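Uncharacterized protein (Bombyx mori, PDB 5AZ1) probably catalyses the NADPH-dependent reduction of carbonyl compounds, as a TIM-barrel member of the aldo/keto reductase family. Local coordinates at residues T102-Q107 / L133-W138; H137-I142 / N323-V328; G256-Q261 / V284-S289. One frame throughout, in Å; residues are numbered along the deposited sequence.

Contact 1 (T102-Q107 / L133-W138). With NDP (NADPH dihydro-nicotinamide-adenine-dinucleotide phosphate), chain J.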
# COMPACT_ATOMS: atom_id res chain seq x y z
N THR A 102 5.00 1.97 -7.90
CA THR A 102 4.22 0.75 -7.81
C THR A 102 2.86 0.91 -8.46
O THR A 102 2.21 1.91 -8.22
CB THR A 102 3.95 0.43 -6.33
OG1 THR A 102 5.18 0.18 -5.65
CG2 THR A 102 3.04 -0.80 -6.21
N THR A 103 2.40 -0.09 -9.21
CA THR A 103 1.01 -0.14 -9.56
C THR A 103 0.47 -1.57 -9.32
O THR A 103 1.15 -2.41 -8.76
CB THR A 103 0.75 0.37 -10.99
OG1 THR A 103 -0.65 0.47 -11.23
CG2 THR A 103 1.32 -0.53 -12.02
N LYS A 104 -0.78 -1.82 -9.68
CA LYS A 104 -1.50 -2.98 -9.24
C LYS A 104 -2.56 -3.39 -10.23
O LYS A 104 -3.13 -2.54 -10.92
CB LYS A 104 -2.14 -2.75 -7.85
CG LYS A 104 -1.24 -2.12 -6.81
CD LYS A 104 -2.08 -1.90 -5.55
CE LYS A 104 -1.32 -1.32 -4.41
NZ LYS A 104 -1.56 0.06 -4.03
N VAL A 105 -2.78 -4.70 -10.30
CA VAL A 105 -3.68 -5.33 -11.25
C VAL A 105 -4.91 -5.74 -10.44
O VAL A 105 -4.79 -6.46 -9.41
CB VAL A 105 -3.02 -6.59 -11.81
CG1 VAL A 105 -3.99 -7.43 -12.68
CG2 VAL A 105 -1.78 -6.21 -12.57
N TRP A 106 -6.08 -5.37 -10.93
CA TRP A 106 -7.32 -5.60 -10.25
C TRP A 106 -7.93 -6.97 -10.55
O TRP A 106 -7.38 -7.80 -11.34
CB TRP A 106 -8.25 -4.42 -10.60
CG TRP A 106 -9.49 -4.19 -9.75
CD1 TRP A 106 -10.78 -4.35 -10.17
CD2 TRP A 106 -9.56 -3.66 -8.44
NE1 TRP A 106 -11.65 -3.99 -9.19
CE2 TRP A 106 -10.94 -3.55 -8.11
CE3 TRP A 106 -8.62 -3.29 -7.50
CZ2 TRP A 106 -11.39 -3.08 -6.88
CZ3 TRP A 106 -9.03 -2.81 -6.28
CH2 TRP A 106 -10.41 -2.71 -5.96
N GLN A 107 -9.09 -7.22 -9.93
CA GLN A 107 -9.69 -8.58 -9.82
C GLN A 107 -10.24 -9.13 -11.08
O GLN A 107 -10.36 -10.36 -11.21
CB GLN A 107 -10.81 -8.58 -8.75
CG GLN A 107 -10.28 -8.50 -7.34
CD GLN A 107 -9.71 -7.17 -6.91
OE1 GLN A 107 -8.49 -6.93 -7.02
NE2 GLN A 107 -10.52 -6.33 -6.34
N LEU A 133 7.61 -2.03 -9.18
CA LEU A 133 6.86 -3.07 -8.48
C LEU A 133 5.44 -3.12 -9.04
O LEU A 133 4.81 -2.09 -9.22
CB LEU A 133 6.84 -2.73 -6.99
CG LEU A 133 6.00 -3.65 -6.10
CD1 LEU A 133 6.50 -5.09 -6.17
CD2 LEU A 133 6.08 -3.18 -4.65
N VAL A 134 4.94 -4.32 -9.31
CA VAL A 134 3.52 -4.49 -9.62
C VAL A 134 2.94 -5.59 -8.70
O VAL A 134 3.54 -6.62 -8.52
CB VAL A 134 3.30 -4.81 -11.09
CG1 VAL A 134 3.92 -6.14 -11.48
CG2 VAL A 134 1.81 -4.82 -11.44
N LEU A 135 1.78 -5.30 -8.13
CA LEU A 135 1.08 -6.17 -7.19
C LEU A 135 -0.23 -6.77 -7.73
O LEU A 135 -0.99 -6.13 -8.47
CB LEU A 135 0.72 -5.37 -5.96
CG LEU A 135 1.86 -4.64 -5.24
CD1 LEU A 135 1.36 -3.92 -3.99
CD2 LEU A 135 2.98 -5.57 -4.85
N MET A 136 -0.49 -7.99 -7.29
CA MET A 136 -1.80 -8.57 -7.32
C MET A 136 -2.64 -7.92 -6.24
O MET A 136 -2.44 -8.15 -5.04
CB MET A 136 -1.74 -10.06 -7.16
CG MET A 136 -3.08 -10.73 -7.53
SD MET A 136 -3.16 -12.51 -7.19
CE MET A 136 -1.61 -13.24 -7.71
N HIS A 137 -3.54 -7.03 -6.67
CA HIS A 137 -4.24 -6.12 -5.76
C HIS A 137 -5.03 -6.87 -4.69
O HIS A 137 -4.97 -6.52 -3.52
CB HIS A 137 -5.15 -5.16 -6.54
CG HIS A 137 -5.38 -3.85 -5.86
ND1 HIS A 137 -5.45 -2.66 -6.55
CD2 HIS A 137 -5.52 -3.53 -4.55
CE1 HIS A 137 -5.59 -1.66 -5.69
NE2 HIS A 137 -5.66 -2.16 -4.47
N TRP A 138 -5.72 -7.93 -5.10
CA TRP A 138 -6.41 -8.83 -4.16
C TRP A 138 -6.30 -10.21 -4.68
O TRP A 138 -6.10 -10.38 -5.88
CB TRP A 138 -7.89 -8.48 -4.03
CG TRP A 138 -8.14 -7.20 -3.34
CD1 TRP A 138 -8.09 -5.98 -3.88
CD2 TRP A 138 -8.44 -7.01 -1.95
NE1 TRP A 138 -8.40 -5.01 -2.93
CE2 TRP A 138 -8.59 -5.63 -1.73
CE3 TRP A 138 -8.67 -7.89 -0.88
CZ2 TRP A 138 -8.93 -5.09 -0.47
CZ3 TRP A 138 -8.99 -7.34 0.38
CH2 TRP A 138 -9.08 -5.96 0.57
PA NDP J . -4.14 6.55 5.63
O1A NDP J . -4.02 5.72 6.90
O2A NDP J . -2.93 6.96 4.85
O5B NDP J . -4.82 7.95 6.13
C5B NDP J . -5.37 8.90 5.23
C4B NDP J . -5.91 10.10 6.01
O4B NDP J . -4.94 10.58 6.96
C3B NDP J . -6.26 11.27 5.07
O3B NDP J . -7.63 11.60 5.24
C2B NDP J . -5.29 12.39 5.47
O2B NDP J . -5.80 13.72 5.36
C1B NDP J . -4.89 12.01 6.88
N9A NDP J . -3.50 12.33 7.23
C8A NDP J . -2.39 11.96 6.55
N7A NDP J . -1.28 12.37 7.19
C5A NDP J . -1.70 12.98 8.31
C6A NDP J . -1.02 13.65 9.42
N6A NDP J . 0.35 13.68 9.39
N1A NDP J . -1.81 14.19 10.41
C2A NDP J . -3.17 14.13 10.38
N3A NDP J . -3.86 13.52 9.40
C4A NDP J . -3.17 12.95 8.36
O3 NDP J . -5.31 5.92 4.74
PN NDP J . -5.20 5.29 3.28
O1N NDP J . -5.93 3.99 3.36
O2N NDP J . -5.59 6.32 2.23
O5D NDP J . -3.58 5.13 3.12
C5D NDP J . -3.04 4.14 2.34
C4D NDP J . -2.65 4.34 0.88
O4D NDP J . -2.29 2.95 0.64
C3D NDP J . -3.62 4.64 -0.27
O3D NDP J . -3.44 5.95 -0.75
C2D NDP J . -3.17 3.64 -1.33
O2D NDP J . -1.96 4.13 -1.95
C1D NDP J . -2.93 2.38 -0.49
N1N NDP J . -4.10 1.44 -0.15
C2N NDP J . -4.02 0.16 -0.62
C3N NDP J . -5.01 -0.82 -0.44
C7N NDP J . -4.81 -2.22 -0.99
O7N NDP J . -5.82 -2.93 -1.04
N7N NDP J . -3.58 -2.66 -1.42
C4N NDP J . -6.31 -0.46 0.28
C5N NDP J . -6.30 0.93 0.78
C6N NDP J . -5.23 1.79 0.56
P2B NDP J . -5.57 14.68 4.06
O1X NDP J . -5.50 13.81 2.79
O2X NDP J . -6.89 15.41 4.03
O3X NDP J . -4.28 15.34 4.44
O HOH W 1 -5.86 -1.98 -9.31
O HOH W 2 -6.45 -8.17 -8.07

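Contact 2 (H137-I142 / N323-V328). With NDP (NADPH dihydro-nicotinamide-adenine-dinucleotide phosphate), chain J.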
# COMPACT_ATOMS: atom_id res chain seq x y z
N HIS A 137 -3.54 -7.03 -6.67
CA HIS A 137 -4.24 -6.12 -5.76
C HIS A 137 -5.03 -6.87 -4.69
O HIS A 137 -4.97 -6.52 -3.52
CB HIS A 137 -5.15 -5.16 -6.54
CG HIS A 137 -5.38 -3.85 -5.86
ND1 HIS A 137 -5.45 -2.66 -6.55
CD2 HIS A 137 -5.52 -3.53 -4.55
CE1 HIS A 137 -5.59 -1.66 -5.69
NE2 HIS A 137 -5.66 -2.16 -4.47
N TRP A 138 -5.72 -7.93 -5.10
CA TRP A 138 -6.41 -8.83 -4.16
C TRP A 138 -6.30 -10.21 -4.68
O TRP A 138 -6.10 -10.38 -5.88
CB TRP A 138 -7.89 -8.48 -4.03
CG TRP A 138 -8.14 -7.20 -3.34
CD1 TRP A 138 -8.09 -5.98 -3.88
CD2 TRP A 138 -8.44 -7.01 -1.95
NE1 TRP A 138 -8.40 -5.01 -2.93
CE2 TRP A 138 -8.59 -5.63 -1.73
CE3 TRP A 138 -8.67 -7.89 -0.88
CZ2 TRP A 138 -8.93 -5.09 -0.47
CZ3 TRP A 138 -8.99 -7.34 0.38
CH2 TRP A 138 -9.08 -5.96 0.57
N PRO A 139 -6.45 -11.23 -3.79
CA PRO A 139 -6.32 -12.61 -4.23
C PRO A 139 -7.60 -13.17 -4.95
O PRO A 139 -7.54 -14.24 -5.60
CB PRO A 139 -6.01 -13.37 -2.92
CG PRO A 139 -6.47 -12.51 -1.82
CD PRO A 139 -6.48 -11.11 -2.32
N MET A 140 -8.71 -12.46 -4.87
CA MET A 140 -9.95 -12.90 -5.53
C MET A 140 -9.91 -12.60 -7.03
O MET A 140 -9.32 -11.60 -7.46
CB MET A 140 -11.19 -12.23 -4.92
CG MET A 140 -11.30 -12.35 -3.43
SD MET A 140 -10.48 -11.02 -2.51
CE MET A 140 -11.33 -9.50 -2.92
N SER A 141 -10.51 -13.50 -7.79
CA SER A 141 -10.74 -13.34 -9.19
C SER A 141 -12.26 -13.12 -9.44
O SER A 141 -13.04 -14.05 -9.36
CB SER A 141 -10.31 -14.61 -9.89
OG SER A 141 -11.13 -15.71 -9.55
N ILE A 142 -12.61 -11.88 -9.78
CA ILE A 142 -13.97 -11.43 -9.93
C ILE A 142 -14.19 -10.63 -11.24
O ILE A 142 -13.57 -9.55 -11.45
CB ILE A 142 -14.38 -10.50 -8.75
CG1 ILE A 142 -14.03 -11.17 -7.40
CG2 ILE A 142 -15.86 -10.14 -8.82
CD1 ILE A 142 -14.32 -10.28 -6.24
N ASN A 323 -11.10 -17.15 -2.10
CA ASN A 323 -9.85 -16.39 -1.73
C ASN A 323 -10.02 -15.08 -1.03
O ASN A 323 -9.04 -14.39 -0.73
CB ASN A 323 -8.92 -16.27 -2.95
CG ASN A 323 -8.38 -17.60 -3.36
OD1 ASN A 323 -8.49 -18.08 -4.49
ND2 ASN A 323 -7.75 -18.21 -2.43
N TYR A 324 -11.25 -14.72 -0.66
CA TYR A 324 -11.42 -13.63 0.26
C TYR A 324 -10.51 -13.91 1.46
O TYR A 324 -10.49 -15.06 1.98
CB TYR A 324 -12.82 -13.54 0.73
CG TYR A 324 -13.06 -12.42 1.75
CD1 TYR A 324 -13.17 -11.11 1.35
CD2 TYR A 324 -13.20 -12.69 3.11
CE1 TYR A 324 -13.41 -10.08 2.25
CE2 TYR A 324 -13.46 -11.67 4.04
CZ TYR A 324 -13.58 -10.37 3.62
OH TYR A 324 -13.83 -9.33 4.54
N PRO A 325 -9.67 -12.92 1.82
CA PRO A 325 -8.53 -13.24 2.69
C PRO A 325 -8.83 -13.16 4.16
O PRO A 325 -8.16 -13.79 4.92
CB PRO A 325 -7.48 -12.16 2.31
CG PRO A 325 -8.33 -10.99 1.89
CD PRO A 325 -9.48 -11.61 1.14
N PHE A 326 -9.80 -12.35 4.52
CA PHE A 326 -10.12 -12.08 5.93
C PHE A 326 -11.19 -13.05 6.49
O PHE A 326 -11.86 -13.77 5.74
CB PHE A 326 -10.59 -10.63 6.12
CG PHE A 326 -9.79 -9.59 5.35
CD1 PHE A 326 -8.37 -9.68 5.22
CD2 PHE A 326 -10.44 -8.50 4.74
CE1 PHE A 326 -7.64 -8.71 4.52
CE2 PHE A 326 -9.72 -7.54 4.05
CZ PHE A 326 -8.30 -7.65 3.94
N ASP A 327 -11.32 -13.05 7.82
CA ASP A 327 -12.33 -13.85 8.53
C ASP A 327 -13.70 -13.40 8.16
O ASP A 327 -13.95 -12.21 8.16
CB ASP A 327 -12.18 -13.69 10.07
CG ASP A 327 -10.98 -14.43 10.59
OD1 ASP A 327 -10.46 -15.37 9.91
OD2 ASP A 327 -10.53 -14.07 11.69
N VAL A 328 -14.58 -14.36 7.92
CA VAL A 328 -15.91 -14.09 7.42
C VAL A 328 -16.85 -13.90 8.62
O VAL A 328 -16.77 -14.64 9.59
CB VAL A 328 -16.35 -15.27 6.51
CG1 VAL A 328 -17.75 -15.09 5.93
CG2 VAL A 328 -15.33 -15.46 5.37
PA NDP J . -4.14 6.55 5.63
O1A NDP J . -4.02 5.72 6.90
O2A NDP J . -2.93 6.96 4.85
O5B NDP J . -4.82 7.95 6.13
C5B NDP J . -5.37 8.90 5.23
C4B NDP J . -5.91 10.10 6.01
O4B NDP J . -4.94 10.58 6.96
C3B NDP J . -6.26 11.27 5.07
O3B NDP J . -7.63 11.60 5.24
C2B NDP J . -5.29 12.39 5.47
O2B NDP J . -5.80 13.72 5.36
C1B NDP J . -4.89 12.01 6.88
N9A NDP J . -3.50 12.33 7.23
C8A NDP J . -2.39 11.96 6.55
N7A NDP J . -1.28 12.37 7.19
C5A NDP J . -1.70 12.98 8.31
C6A NDP J . -1.02 13.65 9.42
N6A NDP J . 0.35 13.68 9.39
N1A NDP J . -1.81 14.19 10.41
C2A NDP J . -3.17 14.13 10.38
N3A NDP J . -3.86 13.52 9.40
C4A NDP J . -3.17 12.95 8.36
O3 NDP J . -5.31 5.92 4.74
PN NDP J . -5.20 5.29 3.28
O1N NDP J . -5.93 3.99 3.36
O2N NDP J . -5.59 6.32 2.23
O5D NDP J . -3.58 5.13 3.12
C5D NDP J . -3.04 4.14 2.34
C4D NDP J . -2.65 4.34 0.88
O4D NDP J . -2.29 2.95 0.64
C3D NDP J . -3.62 4.64 -0.27
O3D NDP J . -3.44 5.95 -0.75
C2D NDP J . -3.17 3.64 -1.33
O2D NDP J . -1.96 4.13 -1.95
C1D NDP J . -2.93 2.38 -0.49
N1N NDP J . -4.10 1.44 -0.15
C2N NDP J . -4.02 0.16 -0.62
C3N NDP J . -5.01 -0.82 -0.44
C7N NDP J . -4.81 -2.22 -0.99
O7N NDP J . -5.82 -2.93 -1.04
N7N NDP J . -3.58 -2.66 -1.42
C4N NDP J . -6.31 -0.46 0.28
C5N NDP J . -6.30 0.93 0.78
C6N NDP J . -5.23 1.79 0.56
P2B NDP J . -5.57 14.68 4.06
O1X NDP J . -5.50 13.81 2.79
O2X NDP J . -6.89 15.41 4.03
O3X NDP J . -4.28 15.34 4.44

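Contact 3 (G256-Q261 / V284-S289). With NDP (NADPH dihydro-nicotinamide-adenine-dinucleotide phosphate), chain J.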
# COMPACT_ATOMS: atom_id res chain seq x y z
N GLY A 256 9.92 14.09 20.97
CA GLY A 256 9.83 15.38 20.30
C GLY A 256 9.12 15.25 18.97
O GLY A 256 9.57 15.77 17.98
N LYS A 257 7.98 14.57 18.98
CA LYS A 257 7.31 14.16 17.76
C LYS A 257 5.85 14.28 17.96
O LYS A 257 5.38 14.15 19.06
CB LYS A 257 7.61 12.65 17.48
CG LYS A 257 9.06 12.29 17.16
CD LYS A 257 9.50 12.98 15.86
CE LYS A 257 10.99 12.87 15.66
NZ LYS A 257 11.35 13.25 14.27
N THR A 258 5.13 14.43 16.87
CA THR A 258 3.69 14.32 16.91
C THR A 258 3.20 12.86 17.02
O THR A 258 3.97 11.90 16.98
CB THR A 258 3.09 14.92 15.62
OG1 THR A 258 3.56 14.17 14.49
CG2 THR A 258 3.53 16.41 15.44
N VAL A 259 1.90 12.73 17.12
CA VAL A 259 1.26 11.47 17.37
C VAL A 259 1.28 10.63 16.10
O VAL A 259 1.57 9.44 16.17
CB VAL A 259 -0.18 11.68 17.91
CG1 VAL A 259 -1.01 10.42 17.87
CG2 VAL A 259 -0.12 12.21 19.34
N THR A 260 0.99 11.25 14.97
CA THR A 260 1.11 10.58 13.70
C THR A 260 2.56 10.16 13.46
O THR A 260 2.82 9.08 12.95
CB THR A 260 0.58 11.42 12.51
OG1 THR A 260 1.16 12.70 12.55
CG2 THR A 260 -0.88 11.53 12.61
N GLN A 261 3.50 10.98 13.87
CA GLN A 261 4.89 10.60 13.66
C GLN A 261 5.34 9.39 14.51
O GLN A 261 6.25 8.62 14.12
CB GLN A 261 5.82 11.76 13.98
CG GLN A 261 5.88 12.84 12.92
CD GLN A 261 6.72 14.05 13.33
OE1 GLN A 261 6.96 14.29 14.51
NE2 GLN A 261 7.19 14.81 12.35
N VAL A 284 2.75 15.92 4.38
CA VAL A 284 3.81 15.32 3.57
C VAL A 284 5.12 15.46 4.28
O VAL A 284 5.87 14.48 4.41
CB VAL A 284 3.89 15.89 2.14
CG1 VAL A 284 5.07 15.36 1.37
CG2 VAL A 284 2.63 15.55 1.38
N LEU A 285 5.41 16.67 4.72
CA LEU A 285 6.71 16.95 5.38
C LEU A 285 6.85 16.26 6.77
O LEU A 285 7.90 15.65 7.11
CB LEU A 285 6.85 18.47 5.57
CG LEU A 285 8.10 18.96 6.28
CD1 LEU A 285 9.37 18.43 5.64
CD2 LEU A 285 8.06 20.49 6.35
N GLU A 286 5.78 16.40 7.54
CA GLU A 286 5.66 15.82 8.90
C GLU A 286 5.83 14.27 8.85
O GLU A 286 6.76 13.71 9.47
CB GLU A 286 4.30 16.22 9.51
CG GLU A 286 4.05 15.81 10.97
CD GLU A 286 2.59 15.92 11.40
OE1 GLU A 286 1.80 16.63 10.76
OE2 GLU A 286 2.21 15.28 12.39
N ASN A 287 4.99 13.61 8.03
CA ASN A 287 5.11 12.14 7.78
C ASN A 287 6.49 11.64 7.44
O ASN A 287 6.83 10.52 7.80
CB ASN A 287 4.11 11.66 6.74
CG ASN A 287 2.70 11.94 7.14
OD1 ASN A 287 2.48 12.29 8.29
ND2 ASN A 287 1.76 11.87 6.21
N ALA A 288 7.34 12.47 6.85
CA ALA A 288 8.70 12.03 6.51
C ALA A 288 9.75 12.24 7.57
O ALA A 288 10.89 11.75 7.41
CB ALA A 288 9.16 12.66 5.21
N SER A 289 9.39 12.91 8.65
CA SER A 289 10.37 13.27 9.69
C SER A 289 10.25 12.28 10.87
O SER A 289 9.90 12.66 12.00
CB SER A 289 10.16 14.74 10.10
OG SER A 289 9.99 15.57 8.93
PA NDP J . -4.14 6.55 5.63
O1A NDP J . -4.02 5.72 6.90
O2A NDP J . -2.93 6.96 4.85
O5B NDP J . -4.82 7.95 6.13
C5B NDP J . -5.37 8.90 5.23
C4B NDP J . -5.91 10.10 6.01
O4B NDP J . -4.94 10.58 6.96
C3B NDP J . -6.26 11.27 5.07
O3B NDP J . -7.63 11.60 5.24
C2B NDP J . -5.29 12.39 5.47
O2B NDP J . -5.80 13.72 5.36
C1B NDP J . -4.89 12.01 6.88
N9A NDP J . -3.50 12.33 7.23
C8A NDP J . -2.39 11.96 6.55
N7A NDP J . -1.28 12.37 7.19
C5A NDP J . -1.70 12.98 8.31
C6A NDP J . -1.02 13.65 9.42
N6A NDP J . 0.35 13.68 9.39
N1A NDP J . -1.81 14.19 10.41
C2A NDP J . -3.17 14.13 10.38
N3A NDP J . -3.86 13.52 9.40
C4A NDP J . -3.17 12.95 8.36
O3 NDP J . -5.31 5.92 4.74
PN NDP J . -5.20 5.29 3.28
O1N NDP J . -5.93 3.99 3.36
O2N NDP J . -5.59 6.32 2.23
O5D NDP J . -3.58 5.13 3.12
C5D NDP J . -3.04 4.14 2.34
C4D NDP J . -2.65 4.34 0.88
O4D NDP J . -2.29 2.95 0.64
C3D NDP J . -3.62 4.64 -0.27
O3D NDP J . -3.44 5.95 -0.75
C2D NDP J . -3.17 3.64 -1.33
O2D NDP J . -1.96 4.13 -1.95
C1D NDP J . -2.93 2.38 -0.49
N1N NDP J . -4.10 1.44 -0.15
C2N NDP J . -4.02 0.16 -0.62
C3N NDP J . -5.01 -0.82 -0.44
C7N NDP J . -4.81 -2.22 -0.99
O7N NDP J . -5.82 -2.93 -1.04
N7N NDP J . -3.58 -2.66 -1.42
C4N NDP J . -6.31 -0.46 0.28
C5N NDP J . -6.30 0.93 0.78
C6N NDP J . -5.23 1.79 0.56
P2B NDP J . -5.57 14.68 4.06
O1X NDP J . -5.50 13.81 2.79
O2X NDP J . -6.89 15.41 4.03
O3X NDP J . -4.28 15.34 4.44
O HOH W 3 3.27 12.42 11.09
O HOH W 4 0.04 14.15 14.83

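Contact 1 (T102-Q107 / L133-W138)
Thr102, inside strand 100-105, pairs in parallel with Leu133, the first residue of strand 133-136, its OG1 3.6 Å from Leu133 CB; the compact threonine leaves room beside it for the branched leucine on the inward face. Thr103 turns to the helix-facing side of the sheet with Val134, while its N bonds to Leu133 O and its O accepts from Leu135 N. Lys104 returns to the face of Thr102: its CE rests 3.8 Å from Leu135 CD1, and its CD sits 3.5 Å from the centroid of the His137 ring, a CH-pi contact. NZ is carried on to Asp70 and Tyr75; with His137 these residues match the Asp-Tyr-Lys-His tetrad of the aldo/keto reductases, probably the active site, at the C-terminal ends of the barrel strands. Val105 N bonds to Leu135 O, Val105 O accepts from His137 N, and CG2 of Val105 touches CG2 of Val134. Trp106, its CG anti to the backbone N (chi1 -164°), sends its CE3-CZ3 edge to the face of His137 away from Lys104, a T-shaped pair with planes at 88°. The His137 edge faces NDP, NE2 3.5 Å from O7N, while ND1 holds a water. Gln107 lays OE1 3.3 Å from Trp138 CD1; a second water accepts from Trp138 N and lies within bonding distance of Val105 O and Gln107 OE1. Helix 112-126 of this beta-alpha-beta unit packs on Thr103, Val105 and Val134, helix 153-165 on Val105 and Met136; on the inward face strand 195-199, next but one in the barrel, reaches Leu133 and Leu135.

Contact 2 (H137-I142 / N323-V328)
The outer end of the Trp138 indole is the bump of this contact, and Pro325 and Phe326 form the hollow that receives it. CZ3 of Trp138 comes 3.6 Å from Phe326 CZ, the two rings inclined at 71°, and lies 4.0 Å from Pro325 CG. Within the 323-328 loop the pyrrolidine also leans on one face of the Phe326 ring, presenting a joined surface to the tryptophan. The Pro139 ring nestles against Asn323, its CG 3.4 Å from Asn323 O. Met140 is bent at its second and third torsions, which folds the thioether along the opposing backbone: CG reaches Tyr324 N at 3.6 Å, and SD sits 3.8 Å from Pro325 CD. A flexible methionine fits such an irregular groove, whereas the two prolines supply rigid, compact bumps. Asn323 O and Pro325 O look to Gln181 and Asn178 for their hydrogen bonds. The contact itself is largely apolar and aromatic, with backbone carbonyls of Asn323 and Pro139 at its margin, and rests on fit rather than on directed bonds, consistent with a C-terminal loop that, as in other aldo/keto reductases, lines the probable substrate pocket near the nicotinamide.

Contact 3 (G256-Q261 / V284-S289)
Glu286 and Thr258 meet from opposite directions, and Thr258 OG1 donates to Glu286 OE2 at 2.7 Å, using the anti lone pair of the carboxylate. With CG anti to the backbone N (chi1 -175°), the extended glutamate chain carries the carboxylate across to the N-cap residue Thr258. The same OG1 accepts from Gln261 N, while Thr258 N donates to Gln261 OE1 at 3.0 Å; these reciprocal bonds close the N-terminal turn of helix 259-269. The other end of the Gln261 amide is used as well: NE2 gives a nearly straight bond to Glu286 O, 3.1 Å long. That carbonyl also accepts from Ser289 N, the two donors reaching it from opposite faces. Ser289 OG turns back to Leu285 O. A long lysine suits the edge: the Lys257 ammonium, whose main partner is Asp292 in a salt bridge, gives a further bond from NZ to Ser289 O at 2.8 Å. A water joins Thr260 OG1 to Asn287 OD1. Asn287 then reads the adenine with both ends of its amide, OD1 accepting from NDP N6A at 2.8 Å and ND2 donating to N7A at 3.2 Å. Thr258 and Gln261 form a capping box at the helix N terminus, here joined to the adenine site of NADPH beside helix 281-287, a cofactor placement expected of an aldo/keto reductase barrel.

How the contacts relate
Contact 1 lies deepest, wholly buried between neighbouring barrel strands; contact 2 is also largely buried but farther out, joining two irregular loops, and contact 3 is partly exposed between helices. Contacts 1 and 2 share His137 and Trp138: the five-membered ring of the tryptophan meets Trp106 and Gln107, its six-membered ring the C-terminal loop. Contact 3 lies on the opposite side of the chain's centre, its centre about 28 Å from that of contact 1. The chemistry follows place: backbone bonds in the sheet with an aromatic cluster just beyond its strand ends, apolar fit between loops, side-chain polar bonds and waters between helices. NADPH spans them, nicotinamide near contacts 1 and 2, adenine at contact 3.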